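Local coordinates for protein betaine aldehyde dehydrogenase (Staphylococcus aureus subsp. aureus COL, PDB 4QTO) that oxidises betaine aldehyde to glycine betaine with NAD as the probable cofactor, as a member of the aldehyde dehydrogenase family, at residues A[378-383]-A[398-403]. Residues are numbered along the deposited sequence; the frame is centred on the assembly and turned at random.
Sequences IAVGGK and PTVITN
A classic beta bulge sets two residues, Ala379 and Val380, against Val400 alone in the antiparallel pairing of 378-380 with 399-402. Ala379 N gives a hydrogen bond to Val400 O at 2.8 Å. Val400 N returns one to Val380 O at 3.2 Å. That same oxygen receives a CA-H...O contact from Thr399 CA.

Beyond the bulge the chain turns through Gly381 and Gly382, and Thr399 reaches into this turn. Its CB lies 3.7 Å from Gly382 N. One branch, OG1, sits beside its own backbone N (chi1 -56°) and accepts the Gly382 N-H at 2.8 Å, while also hydrogen-bonding to the carbonyl of Glu397. The other branch, CG2, lies 3.4 Å from Val380 O and also packs on the Ile378 CG2 methyl. Gly381 CA approaches Pro398 O in a further CA-H...O contact.

Ile378 and Ile401 lie side by side on the face covered by helix 358-373, with Ile378 CD1 3.7 Å from Ile401 CG1. The Val380 and Val400 side chains meet at an angle on the other face, CG1 against CG2, against Val337 of helix 323-337. Strand 377-380 is the outermost of the seven-stranded sheet within this chain, and two backbone bonds join it to 399-402. With two polar partners, Gly382 N-H and the Glu397 carbonyl, Thr399 OG1 ties down the loop after the bulge by a side chain where the strand pairing stops.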
# COMPACT_ATOMS: atom_id res chain seq x y z
N ILE A 378 8.59 16.67 -47.58
CA ILE A 378 9.42 15.53 -47.22
C ILE A 378 10.83 16.13 -47.28
O ILE A 378 11.41 16.29 -48.39
CB ILE A 378 9.30 14.36 -48.21
CG1 ILE A 378 7.84 13.94 -48.40
CG2 ILE A 378 10.14 13.19 -47.75
CD1 ILE A 378 7.13 13.54 -47.15
N ALA A 379 11.36 16.51 -46.14
CA ALA A 379 12.64 17.19 -46.08
C ALA A 379 13.84 16.32 -46.40
O ALA A 379 14.85 16.81 -46.94
CB ALA A 379 12.81 17.88 -44.75
N VAL A 380 13.75 15.04 -46.07
CA VAL A 380 14.80 14.07 -46.35
C VAL A 380 14.16 12.69 -46.28
O VAL A 380 13.19 12.49 -45.54
CB VAL A 380 15.99 14.22 -45.38
CG1 VAL A 380 15.59 13.92 -43.95
CG2 VAL A 380 17.15 13.32 -45.80
N GLY A 381 14.67 11.75 -47.07
CA GLY A 381 14.14 10.38 -47.08
C GLY A 381 12.85 10.27 -47.85
O GLY A 381 12.70 10.88 -48.93
N GLY A 382 11.95 9.43 -47.35
CA GLY A 382 10.65 9.25 -47.97
C GLY A 382 10.56 8.23 -49.11
O GLY A 382 9.58 8.19 -49.81
N LYS A 383 11.61 7.43 -49.31
CA LYS A 383 11.63 6.43 -50.36
C LYS A 383 12.40 5.20 -49.95
O LYS A 383 13.08 5.22 -48.93
CB LYS A 383 12.37 6.98 -51.59
CG LYS A 383 11.77 8.26 -52.14
CD LYS A 383 12.31 8.68 -53.48
CE LYS A 383 11.58 9.95 -53.93
NZ LYS A 383 11.56 10.15 -55.41
N PRO A 398 15.26 6.69 -43.54
CA PRO A 398 14.80 7.51 -42.42
C PRO A 398 14.35 8.85 -42.99
O PRO A 398 15.03 9.44 -43.86
CB PRO A 398 16.01 7.61 -41.50
CG PRO A 398 17.17 7.27 -42.36
CD PRO A 398 16.67 6.31 -43.42
N THR A 399 13.22 9.32 -42.49
CA THR A 399 12.52 10.43 -43.10
C THR A 399 12.14 11.52 -42.11
O THR A 399 11.76 11.22 -40.97
CB THR A 399 11.23 9.86 -43.73
OG1 THR A 399 11.56 8.80 -44.65
CG2 THR A 399 10.39 10.90 -44.43
N VAL A 400 12.26 12.78 -42.54
CA VAL A 400 11.83 13.93 -41.73
C VAL A 400 10.81 14.71 -42.58
O VAL A 400 11.08 15.06 -43.74
CB VAL A 400 12.97 14.89 -41.37
CG1 VAL A 400 12.45 16.05 -40.53
CG2 VAL A 400 14.08 14.14 -40.63
N ILE A 401 9.64 14.95 -42.00
CA ILE A 401 8.57 15.71 -42.65
C ILE A 401 8.42 17.05 -41.92
O ILE A 401 8.24 17.09 -40.71
CB ILE A 401 7.25 14.91 -42.65
CG1 ILE A 401 7.47 13.59 -43.43
CG2 ILE A 401 6.14 15.73 -43.27
CD1 ILE A 401 6.26 12.67 -43.52
N THR A 402 8.49 18.14 -42.68
CA THR A 402 8.41 19.50 -42.16
C THR A 402 7.24 20.28 -42.75
O THR A 402 6.52 19.78 -43.62
CB THR A 402 9.72 20.26 -42.45
OG1 THR A 402 9.94 20.30 -43.86
CG2 THR A 402 10.91 19.60 -41.77
N ASN A 403 7.05 21.51 -42.27
CA ASN A 403 5.98 22.38 -42.81
C ASN A 403 4.61 21.67 -42.67
O ASN A 403 3.82 21.60 -43.61
CB ASN A 403 6.25 22.79 -44.26
CG ASN A 403 5.43 24.00 -44.69
OD1 ASN A 403 5.05 24.82 -43.87
ND2 ASN A 403 5.19 24.13 -46.00